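Local atomic coordinates of Baccell_00875 (Bacteroides cellulosilyticus DSM 14838, PDB entry 5NO8), a protein that probably acts as a polysaccharide lyase that removes the L-rhamnose caps, linked to glucuronic acid, of complex arabinogalactan proteins. Residues I494-R497 and L498-S502; L407-D411 and P412-Q416; P64-K67 and D68-W72; Y105-D109 and I110-I114; N177-R180 and M181-T185. All coordinates share one frame; numbering follows the deposited sequence.

Overall arrangement
Five local contacts illustrate how turns and helix ends occur in both parts of the fold. Along the chain they run in the order interaction 3, 4, 5, 2, 1. The first three lie in the strand-rich N-terminal part, the last two among the helices of the C-terminal part. Interactions 4 and 5 belong to one antiparallel sheet, their centres about 35 Å apart, with 102-107 and 110-119 towards one end and 175-180 towards the other. Interaction 3 is a loop about 20 Å from interaction 4, centre to centre. Interaction 1 is a helix start and interaction 2 the corner between two helices, their centres about 22 Å apart. The contacts thus sample both the sheet-rich and the helical part of one chain.

Interaction 1: residues I494-R497 and L498-S502; sequences IPVR and LGLQS
Leu500 folds back along the first turn of its helix onto Val496, and each step of its side chain can be followed. CB lies 3.5 Å from Val496 O, and CG comes slightly nearer to the same oxygen. With chi1 at -66°, CG stands beside the backbone N and opposite the carbonyl carbon, which carries CD1 back along the helix to 3.9 Å from Val496 O and 4.4 Å from Val496 CG1. The side chain also touches Tyr512 and Phe519 of helix 509-529. Beneath this packing the backbone supplies the regular bond from Leu500 N to Val496 O, 3.1 Å long and nearly straight at 166°. Pro495 is the N-cap of helix 496-505 and the centre of an inverse gamma turn; it lacks an N-H, but its carbonyl O receives Gly499 N at 2.8 Å. Its ring also brings CB to 4.2 Å from Leu498 CB. Gly499 gives that carbonyl room, because a CB there would clash with Pro495 O. Further along, Ser502 OG donates to Leu498 O at 2.7 Å. Ser502 N grips the same oxygen from the opposite face of its plane. The side chain of Arg497 points away from the turn, its NE forming a salt bridge with Glu558.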
# COMPACT_ATOMS: atom_id res chain seq x y z
N ILE A 494 14.65 -13.48 1.89
CA ILE A 494 15.78 -14.34 2.23
C ILE A 494 15.42 -15.70 1.61
O ILE A 494 14.37 -16.24 1.93
CB ILE A 494 15.95 -14.46 3.76
CG1 ILE A 494 16.31 -13.08 4.35
CG2 ILE A 494 17.02 -15.50 4.09
CD1 ILE A 494 16.09 -12.98 5.84
N PRO A 495 16.26 -16.22 0.69
CA PRO A 495 15.85 -17.41 -0.07
C PRO A 495 16.06 -18.75 0.68
O PRO A 495 16.91 -19.57 0.29
CB PRO A 495 16.71 -17.31 -1.34
CG PRO A 495 17.95 -16.63 -0.88
CD PRO A 495 17.52 -15.64 0.17
N VAL A 496 15.29 -18.97 1.74
CA VAL A 496 15.46 -20.14 2.61
C VAL A 496 15.17 -21.47 1.89
O VAL A 496 16.03 -22.34 1.80
CB VAL A 496 14.59 -20.02 3.88
CG1 VAL A 496 14.63 -21.28 4.73
CG2 VAL A 496 15.02 -18.81 4.70
N ARG A 497 13.95 -21.63 1.40
CA ARG A 497 13.56 -22.84 0.70
C ARG A 497 14.36 -23.05 -0.57
O ARG A 497 14.80 -24.18 -0.85
CB ARG A 497 12.08 -22.84 0.34
CG ARG A 497 11.16 -22.79 1.53
CD ARG A 497 9.81 -23.37 1.18
NE ARG A 497 9.83 -24.83 1.23
CZ ARG A 497 8.78 -25.62 0.97
NH1 ARG A 497 7.61 -25.11 0.60
NH2 ARG A 497 8.92 -26.93 1.07
N LEU A 498 14.55 -21.97 -1.32
CA LEU A 498 15.25 -22.03 -2.60
C LEU A 498 16.73 -22.42 -2.38
O LEU A 498 17.25 -23.30 -3.05
CB LEU A 498 15.17 -20.69 -3.30
CG LEU A 498 15.95 -20.51 -4.59
CD1 LEU A 498 15.52 -21.51 -5.66
CD2 LEU A 498 15.80 -19.09 -5.07
N GLY A 499 17.39 -21.73 -1.47
CA GLY A 499 18.80 -22.00 -1.18
C GLY A 499 19.04 -23.42 -0.68
O GLY A 499 19.91 -24.13 -1.21
N LEU A 500 18.29 -23.84 0.32
CA LEU A 500 18.43 -25.21 0.84
C LEU A 500 18.05 -26.30 -0.16
O LEU A 500 18.72 -27.34 -0.20
CB LEU A 500 17.61 -25.40 2.12
CG LEU A 500 18.06 -24.59 3.33
CD1 LEU A 500 17.14 -24.90 4.48
CD2 LEU A 500 19.51 -24.87 3.69
N GLN A 501 16.98 -26.09 -0.93
CA GLN A 501 16.63 -27.03 -2.00
C GLN A 501 17.75 -27.15 -3.02
O GLN A 501 18.08 -28.25 -3.45
CB GLN A 501 15.32 -26.64 -2.70
CG GLN A 501 14.79 -27.65 -3.72
CD GLN A 501 14.37 -28.98 -3.10
OE1 GLN A 501 13.94 -29.06 -1.94
NE2 GLN A 501 14.49 -30.05 -3.89
N SER A 502 18.34 -26.02 -3.41
CA SER A 502 19.41 -26.01 -4.40
C SER A 502 20.66 -26.77 -3.89
O SER A 502 21.28 -27.54 -4.64
CB SER A 502 19.75 -24.58 -4.77
OG SER A 502 18.61 -23.94 -5.32

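Interaction 2: residues L407-D411 and P412-Q416; sequences LLTKD and PELKQ
Asp411 caps the helix that starts at Pro412. Its OD1 accepts from Glu413 N at 3.0 Å, the donor standing well above the carboxylate plane rather than within it, and the N-H...O angle is a modest 141°. The side chain reaches this place because CG is turned away from its own backbone N (chi1 -178°), swinging the carboxylate over the start of the helix; OD1 and the N-H two residues on thereby close an Asx turn. The main-chain O of Asp411 accepts Lys415 N at 3.2 Å, and a weak second bond from Leu414 N. Glu413 OE1 sits only 3.1 Å from Asp411 OD1, a close meeting of like charges that the helix N-terminus would probably ease. On the other side of the bend, Lys410 takes a positive phi of 61°, ending the preceding helix, and curls its NZ back onto Leu407 O at 3.0 Å. Outward from these polar bonds, Leu414 crosses Asp411 at about a right angle, with its CG 3.7 Å from Asp411 OD2. Leu414 CD1 continues to 4.1 Å from Thr409 OG1, which is bonded to Gln405 O and weakly accepts from Asp411 N. This tight corner links helix 396-409 to helix 412-429, with Leu414 buried against Leu402 of the former and against Val346 and Arg350 of helix 338-352.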
# COMPACT_ATOMS: atom_id res chain seq x y z
N LEU A 407 11.69 -20.84 -16.74
CA LEU A 407 11.38 -22.18 -16.25
C LEU A 407 10.01 -22.67 -16.75
O LEU A 407 9.81 -23.89 -16.89
CB LEU A 407 11.47 -22.25 -14.72
CG LEU A 407 12.87 -22.04 -14.14
CD1 LEU A 407 12.77 -21.96 -12.62
CD2 LEU A 407 13.80 -23.15 -14.59
N LEU A 408 9.10 -21.73 -17.04
CA LEU A 408 7.79 -22.05 -17.57
C LEU A 408 7.78 -22.24 -19.07
O LEU A 408 7.15 -23.17 -19.58
CB LEU A 408 6.79 -20.95 -17.18
CG LEU A 408 6.46 -20.93 -15.70
CD1 LEU A 408 5.77 -19.63 -15.34
CD2 LEU A 408 5.56 -22.10 -15.32
N THR A 409 8.48 -21.35 -19.76
CA THR A 409 8.38 -21.22 -21.21
C THR A 409 9.52 -21.84 -21.99
O THR A 409 9.36 -22.10 -23.18
CB THR A 409 8.31 -19.74 -21.64
OG1 THR A 409 9.57 -19.10 -21.34
CG2 THR A 409 7.18 -19.05 -20.96
N LYS A 410 10.68 -22.00 -21.34
CA LYS A 410 11.93 -22.53 -21.94
C LYS A 410 12.48 -21.69 -23.09
O LYS A 410 13.22 -22.20 -23.93
CB LYS A 410 11.80 -24.00 -22.35
CG LYS A 410 11.04 -24.91 -21.39
CD LYS A 410 11.73 -25.09 -20.06
CE LYS A 410 10.88 -25.97 -19.14
NZ LYS A 410 11.50 -26.17 -17.79
N ASP A 411 12.11 -20.41 -23.14
CA ASP A 411 12.52 -19.50 -24.20
C ASP A 411 14.05 -19.33 -24.22
O ASP A 411 14.64 -18.77 -23.29
CB ASP A 411 11.82 -18.15 -23.96
CG ASP A 411 12.10 -17.11 -25.00
OD1 ASP A 411 12.92 -17.35 -25.91
OD2 ASP A 411 11.50 -16.01 -24.88
N PRO A 412 14.70 -19.79 -25.30
CA PRO A 412 16.16 -19.72 -25.37
C PRO A 412 16.72 -18.30 -25.34
O PRO A 412 17.82 -18.10 -24.84
CB PRO A 412 16.50 -20.40 -26.70
CG PRO A 412 15.25 -21.10 -27.12
CD PRO A 412 14.12 -20.32 -26.55
N GLU A 413 15.96 -17.32 -25.84
CA GLU A 413 16.38 -15.92 -25.80
C GLU A 413 16.48 -15.42 -24.36
O GLU A 413 17.36 -14.61 -24.06
CB GLU A 413 15.43 -15.01 -26.58
CG GLU A 413 15.69 -14.97 -28.06
CD GLU A 413 15.43 -16.29 -28.72
OE1 GLU A 413 14.28 -16.80 -28.64
OE2 GLU A 413 16.39 -16.83 -29.30
N LEU A 414 15.56 -15.87 -23.50
CA LEU A 414 15.65 -15.56 -22.07
C LEU A 414 16.90 -16.16 -21.46
O LEU A 414 17.58 -15.50 -20.67
CB LEU A 414 14.43 -16.06 -21.30
CG LEU A 414 13.08 -15.40 -21.64
CD1 LEU A 414 12.01 -15.86 -20.67
CD2 LEU A 414 13.21 -13.88 -21.64
N LYS A 415 17.17 -17.44 -21.75
CA LYS A 415 18.36 -18.10 -21.21
C LYS A 415 19.61 -17.32 -21.58
O LYS A 415 20.45 -17.08 -20.72
CB LYS A 415 18.47 -19.54 -21.69
CG LYS A 415 19.69 -20.26 -21.13
CD LYS A 415 19.49 -21.77 -21.16
CE LYS A 415 20.77 -22.47 -20.75
NZ LYS A 415 20.60 -23.94 -20.87
N GLN A 416 19.72 -16.91 -22.84
CA GLN A 416 20.91 -16.18 -23.31
C GLN A 416 21.03 -14.81 -22.66
O GLN A 416 22.10 -14.39 -22.26
CB GLN A 416 20.96 -16.06 -24.84
CG GLN A 416 21.35 -17.36 -25.53
CD GLN A 416 22.53 -18.07 -24.85
OE1 GLN A 416 23.61 -17.49 -24.69
NE2 GLN A 416 22.30 -19.31 -24.38

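Interaction 3: residues P64-K67 and D68-W72; sequences PWVK and DNYGW
Tyr70 turns back on Lys67, its backbone N donating to Lys67 O at 3.2 Å along a nearly straight path of 166°. Tyr70 CB also approaches Lys67 O, and the ring carbon CD2 reaches 4.2 Å from Val66 CG1. Trp65 O lies at the ring edge, near its plane. Asn69 ND2 sits over one face of the Tyr70 ring, 3.4 Å above the plane and over the centre. The amide comes to lie beside the ring because CG is tucked between the backbone N and the carbonyl carbon (chi1 69°). Asn69 OD1 lies on the Lys67 side. A bound water links the two segments: it accepts from Lys67 N at 3.0 Å, and lies 2.7 Å from Asn69 OD1 and 3.0 Å from Trp65 O. Further out, Tyr70 OH is hydrogen-bonded to Glu204, Tyr145 meets the ring edge-to-face, and Ile217 of strand 217-221 touches both Tyr70 and Val66. Asp68 points elsewhere, to a salt bridge with Arg91. The i to i+3 bond from Tyr70 to Lys67 is of the kind found in a 3-10 turn, and residues 68-70 form such a segment, set in the long loop that joins strand 40-45 to strand 75-81.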
# COMPACT_ATOMS: atom_id res chain seq x y z
N PRO A 64 7.33 19.51 14.22
CA PRO A 64 7.39 20.98 14.37
C PRO A 64 6.65 21.77 13.28
O PRO A 64 6.13 22.86 13.55
CB PRO A 64 8.90 21.30 14.38
CG PRO A 64 9.59 20.02 14.12
CD PRO A 64 8.65 18.90 14.42
N TRP A 65 6.52 21.17 12.10
CA TRP A 65 5.87 21.82 10.95
C TRP A 65 4.36 21.54 10.93
O TRP A 65 3.66 22.05 10.08
CB TRP A 65 6.55 21.37 9.63
CG TRP A 65 6.58 19.89 9.49
CD1 TRP A 65 5.62 19.12 8.96
CD2 TRP A 65 7.61 19.00 9.96
NE1 TRP A 65 5.97 17.79 9.05
CE2 TRP A 65 7.18 17.69 9.67
CE3 TRP A 65 8.83 19.18 10.62
CZ2 TRP A 65 7.92 16.56 10.01
CZ3 TRP A 65 9.58 18.04 10.97
CH2 TRP A 65 9.13 16.75 10.64
N VAL A 66 3.85 20.72 11.85
CA VAL A 66 2.41 20.44 11.92
C VAL A 66 1.82 21.26 13.07
O VAL A 66 1.89 20.86 14.24
CB VAL A 66 2.10 18.95 12.13
CG1 VAL A 66 0.59 18.74 12.22
CG2 VAL A 66 2.68 18.10 11.00
N LYS A 67 1.20 22.37 12.68
CA LYS A 67 0.66 23.34 13.61
C LYS A 67 -0.87 23.42 13.50
O LYS A 67 -1.50 22.56 12.83
CB LYS A 67 1.35 24.69 13.37
CG LYS A 67 2.84 24.60 13.71
CD LYS A 67 3.58 25.91 13.48
CE LYS A 67 3.64 26.26 11.99
NZ LYS A 67 5.02 26.67 11.60
N ASP A 68 -1.48 24.41 14.16
CA ASP A 68 -2.90 24.32 14.47
C ASP A 68 -3.86 24.50 13.28
O ASP A 68 -5.03 24.22 13.42
CB ASP A 68 -3.25 25.22 15.65
CG ASP A 68 -3.28 26.71 15.30
OD1 ASP A 68 -3.13 27.12 14.11
OD2 ASP A 68 -3.48 27.49 16.27
N ASN A 69 -3.38 24.90 12.12
CA ASN A 69 -4.23 24.95 10.92
C ASN A 69 -4.70 23.57 10.44
O ASN A 69 -5.72 23.49 9.73
CB ASN A 69 -3.52 25.66 9.78
CG ASN A 69 -2.37 24.86 9.25
OD1 ASN A 69 -1.33 24.77 9.90
ND2 ASN A 69 -2.56 24.22 8.08
N TYR A 70 -3.97 22.51 10.86
CA TYR A 70 -4.27 21.11 10.50
C TYR A 70 -5.13 20.36 11.50
O TYR A 70 -5.34 19.14 11.37
CB TYR A 70 -2.97 20.33 10.30
CG TYR A 70 -2.22 20.71 9.06
CD1 TYR A 70 -2.82 20.55 7.80
CD2 TYR A 70 -0.92 21.15 9.10
CE1 TYR A 70 -2.14 20.87 6.64
CE2 TYR A 70 -0.22 21.47 7.94
CZ TYR A 70 -0.84 21.31 6.71
OH TYR A 70 -0.17 21.60 5.57
N GLY A 71 -5.66 21.05 12.50
CA GLY A 71 -6.55 20.43 13.46
C GLY A 71 -7.75 19.73 12.82
O GLY A 71 -8.32 20.21 11.86
N TRP A 72 -8.11 18.59 13.40
CA TRP A 72 -9.29 17.83 12.96
C TRP A 72 -10.51 18.72 12.93
O TRP A 72 -10.88 19.37 13.95
CB TRP A 72 -9.53 16.66 13.92
CG TRP A 72 -10.72 15.85 13.62
CD1 TRP A 72 -12.02 16.24 13.71
CD2 TRP A 72 -10.74 14.49 13.23
NE1 TRP A 72 -12.85 15.22 13.38
CE2 TRP A 72 -12.09 14.12 13.10
CE3 TRP A 72 -9.75 13.53 12.99
CZ2 TRP A 72 -12.48 12.85 12.68
CZ3 TRP A 72 -10.15 12.25 12.60
CH2 TRP A 72 -11.49 11.93 12.44
O HOH W 1 1.17 23.68 10.02

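Interaction 4: residues Y105-D109 and I110-I114; sequences YREGD and IRILI
The Tyr105 ring has Ile112 O at its edge, in the ring plane and 3.5 Å from CD1, while Ile114 CD1 comes obliquely to 3.7 Å from Tyr105 CE1. The Trp90 ring meets it with planes about 55° apart, and Tyr105 OH is hydrogen-bonded to Thr37 O. The second flat group, the Arg106 guanidinium, is held by its edge: NE donates to Gly108 O at 2.8 Å, with the oxygen in the guanidinium plane and the donor in the carbonyl plane. A bend at chi2 (67°) brings the chain round onto the turn, Arg106 CD passing 3.5 Å from Ile110 O. Four backbone bonds tie the strands, pairing Tyr105 with Ile112 and Glu107 with Ile110; Glu107 N to Ile110 O is the straightest, at 176°. On the sheet face carrying Tyr105, Glu107, Ile110 and Ile112, Ile112 CD1 touches both Glu107 CG, at 3.9 Å, and Tyr105 CB, at 4.0 Å. Ile110 packs its CB over Glu107 O and its CG1 and CD1 beside the Asp109 carbonyl, and touches Phe77 of strand 75-81; an alanine here would probably leave Phe77 without part of its apolar neighbour and open a gap beside the turn. Glu107 and Asp109 send their carboxylates outward to salt bridges with Arg88 and Lys81. The contact is a classic two-residue beta hairpin, with Gly108 at positive phi and Asp109 as the corners of a type II' turn joining strands 102-107 and 110-119 of an antiparallel sheet.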
# COMPACT_ATOMS: atom_id res chain seq x y z
N TYR A 105 -17.92 28.98 11.58
CA TYR A 105 -16.92 29.73 10.81
C TYR A 105 -17.64 30.42 9.69
O TYR A 105 -18.66 29.91 9.19
CB TYR A 105 -15.84 28.79 10.20
CG TYR A 105 -15.18 27.85 11.15
CD1 TYR A 105 -15.83 26.66 11.54
CD2 TYR A 105 -13.94 28.13 11.73
CE1 TYR A 105 -15.24 25.79 12.43
CE2 TYR A 105 -13.34 27.25 12.64
CZ TYR A 105 -14.00 26.09 13.01
OH TYR A 105 -13.46 25.19 13.89
N ARG A 106 -17.11 31.55 9.24
CA ARG A 106 -17.66 32.27 8.11
C ARG A 106 -16.49 32.75 7.28
O ARG A 106 -15.68 33.57 7.73
CB ARG A 106 -18.56 33.43 8.53
CG ARG A 106 -19.14 34.25 7.39
CD ARG A 106 -20.16 33.49 6.52
NE ARG A 106 -20.67 34.40 5.52
CZ ARG A 106 -21.74 35.19 5.66
NH1 ARG A 106 -22.50 35.12 6.72
NH2 ARG A 106 -22.07 36.01 4.67
N GLU A 107 -16.40 32.21 6.07
CA GLU A 107 -15.27 32.46 5.19
C GLU A 107 -15.84 32.95 3.88
O GLU A 107 -16.34 32.16 3.04
CB GLU A 107 -14.45 31.18 5.00
CG GLU A 107 -13.86 30.59 6.28
CD GLU A 107 -12.89 31.49 7.01
OE1 GLU A 107 -12.20 32.30 6.35
OE2 GLU A 107 -12.79 31.35 8.27
N GLY A 108 -15.82 34.27 3.71
CA GLY A 108 -16.45 34.89 2.55
C GLY A 108 -17.94 34.63 2.62
O GLY A 108 -18.58 34.84 3.66
N ASP A 109 -18.51 34.16 1.50
CA ASP A 109 -19.93 33.82 1.44
C ASP A 109 -20.29 32.53 2.20
O ASP A 109 -21.46 32.25 2.38
CB ASP A 109 -20.36 33.60 -0.02
CG ASP A 109 -20.28 34.86 -0.86
OD1 ASP A 109 -20.68 35.93 -0.35
OD2 ASP A 109 -19.81 34.76 -2.02
N ILE A 110 -19.30 31.75 2.59
CA ILE A 110 -19.56 30.39 3.08
C ILE A 110 -19.57 30.31 4.59
O ILE A 110 -18.58 30.61 5.25
CB ILE A 110 -18.56 29.38 2.50
CG1 ILE A 110 -18.50 29.49 0.97
CG2 ILE A 110 -18.93 27.96 2.91
CD1 ILE A 110 -19.86 29.31 0.32
N ARG A 111 -20.69 29.84 5.12
CA ARG A 111 -20.83 29.51 6.53
C ARG A 111 -20.51 28.04 6.70
O ARG A 111 -21.12 27.21 5.99
CB ARG A 111 -22.26 29.79 6.92
CG ARG A 111 -22.62 29.63 8.37
CD ARG A 111 -24.11 29.99 8.47
NE ARG A 111 -24.64 30.12 9.82
CZ ARG A 111 -25.33 29.18 10.48
NH1 ARG A 111 -25.79 29.45 11.71
NH2 ARG A 111 -25.53 27.96 9.96
N ILE A 112 -19.61 27.72 7.62
CA ILE A 112 -19.28 26.34 7.98
C ILE A 112 -19.70 26.14 9.42
O ILE A 112 -19.15 26.77 10.32
CB ILE A 112 -17.79 26.00 7.84
CG1 ILE A 112 -17.24 26.38 6.44
CG2 ILE A 112 -17.57 24.52 8.07
CD1 ILE A 112 -16.55 27.73 6.37
N LEU A 113 -20.70 25.30 9.63
CA LEU A 113 -21.16 25.01 11.01
C LEU A 113 -20.81 23.58 11.33
O LEU A 113 -21.17 22.69 10.56
CB LEU A 113 -22.66 25.22 11.14
CG LEU A 113 -23.33 24.90 12.49
CD1 LEU A 113 -22.81 25.84 13.57
CD2 LEU A 113 -24.84 25.02 12.36
N ILE A 114 -20.13 23.37 12.45
CA ILE A 114 -19.89 22.04 12.97
C ILE A 114 -20.69 21.81 14.24
O ILE A 114 -20.53 22.57 15.19
CB ILE A 114 -18.41 21.80 13.29
CG1 ILE A 114 -17.54 22.22 12.11
CG2 ILE A 114 -18.20 20.32 13.62
CD1 ILE A 114 -16.05 22.15 12.36

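Interaction 5: residues N177-R180 and M181-T185; sequences NAIR and MGDFT
Arg180 and the residues that follow it are held together first by hydrogen bonds. Arg180 O accepts from Asp183 N at 2.8 Å. Arg180 NE then reaches over to Phe184 O at 2.7 Å, from above the carbonyl plane, with an N-H...O angle of 145°. The long side chain runs out with CG opposite its backbone N (chi1 -167°) and bends at chi3 (-52°), which delivers NE to that carbonyl. NH2 adds a hydrogen bond to Pro186 O and NH1 one to Asn160 O, fixing the rotation of the buried guanidinium. Charge comes next: NH2 forms a salt bridge with Asp48, and Arg50 makes a cation-pi contact with the Phe184 ring. A methionine in place of Arg180 would probably leave the Asp48 carboxylate without this counter-charge and Phe184 O without its side-chain donor, freeing the loop to shift. Packing completes the set. Arg180 CD sits at the edge of the Phe184 ring and 4.0 Å from Phe184 CB, the two side chains crossing at about a right angle. One face of that ring receives Gly182 O, 3.7 Å above its centre; a CB on Gly182 would clash with Phe184 CE2. Ile179 and Asp183 lie side by side, with Ile179 CG2 4.1 Å from Asp183 OD1. All this surrounds a type I beta turn from Arg180 to Asp183, at the start of the connection between the antiparallel strands 175-180 and 187-194.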
# COMPACT_ATOMS: atom_id res chain seq x y z
N ASN A 177 -11.21 3.08 8.48
CA ASN A 177 -11.00 2.06 9.49
C ASN A 177 -9.57 2.21 9.97
O ASN A 177 -8.65 1.93 9.23
CB ASN A 177 -11.26 0.69 8.89
CG ASN A 177 -11.14 -0.42 9.91
OD1 ASN A 177 -11.18 -0.17 11.13
ND2 ASN A 177 -10.96 -1.64 9.43
N ALA A 178 -9.39 2.72 11.19
CA ALA A 178 -8.09 2.95 11.75
C ALA A 178 -7.73 1.83 12.72
O ALA A 178 -8.32 1.70 13.78
CB ALA A 178 -8.05 4.30 12.42
N ILE A 179 -6.78 1.00 12.30
CA ILE A 179 -6.39 -0.19 13.05
C ILE A 179 -5.09 0.09 13.78
O ILE A 179 -4.08 0.41 13.16
CB ILE A 179 -6.25 -1.40 12.11
CG1 ILE A 179 -7.57 -1.71 11.40
CG2 ILE A 179 -5.73 -2.62 12.86
CD1 ILE A 179 -8.73 -2.07 12.29
N ARG A 180 -5.11 0.01 15.10
CA ARG A 180 -3.89 0.17 15.88
C ARG A 180 -2.85 -0.80 15.35
O ARG A 180 -3.15 -1.96 15.07
CB ARG A 180 -4.16 -0.10 17.36
CG ARG A 180 -3.02 0.35 18.29
CD ARG A 180 -3.23 -0.28 19.66
NE ARG A 180 -4.57 -0.02 20.18
CZ ARG A 180 -4.92 0.92 21.06
NH1 ARG A 180 -4.04 1.74 21.60
NH2 ARG A 180 -6.19 1.03 21.40
N MET A 181 -1.63 -0.32 15.18
CA MET A 181 -0.63 -1.06 14.39
C MET A 181 -0.26 -2.42 15.02
O MET A 181 -0.01 -3.40 14.30
CB MET A 181 0.60 -0.22 14.08
CG MET A 181 0.30 1.03 13.24
SD MET A 181 1.80 1.87 12.76
CE MET A 181 1.15 3.28 11.86
N GLY A 182 -0.30 -2.49 16.34
CA GLY A 182 -0.09 -3.77 17.05
C GLY A 182 -1.29 -4.69 17.07
O GLY A 182 -1.23 -5.75 17.68
N ASP A 183 -2.40 -4.27 16.47
CA ASP A 183 -3.65 -5.00 16.44
C ASP A 183 -4.41 -5.07 17.76
O ASP A 183 -5.42 -5.75 17.83
CB ASP A 183 -3.50 -6.42 15.85
CG ASP A 183 -4.82 -7.00 15.36
OD1 ASP A 183 -5.53 -6.31 14.60
OD2 ASP A 183 -5.16 -8.13 15.74
N PHE A 184 -3.97 -4.34 18.79
CA PHE A 184 -4.65 -4.39 20.08
C PHE A 184 -5.90 -3.50 20.00
O PHE A 184 -5.82 -2.37 19.54
CB PHE A 184 -3.77 -3.89 21.21
CG PHE A 184 -2.42 -4.54 21.28
CD1 PHE A 184 -2.30 -5.87 21.65
CD2 PHE A 184 -1.26 -3.82 20.96
CE1 PHE A 184 -1.05 -6.48 21.71
CE2 PHE A 184 -0.02 -4.42 21.02
CZ PHE A 184 0.09 -5.75 21.40
N THR A 185 -7.02 -4.03 20.47
CA THR A 185 -8.27 -3.29 20.57
C THR A 185 -8.17 -2.30 21.73
O THR A 185 -7.32 -2.47 22.61
CB THR A 185 -9.44 -4.25 20.82
OG1 THR A 185 -9.21 -5.00 22.01
CG2 THR A 185 -9.61 -5.23 19.65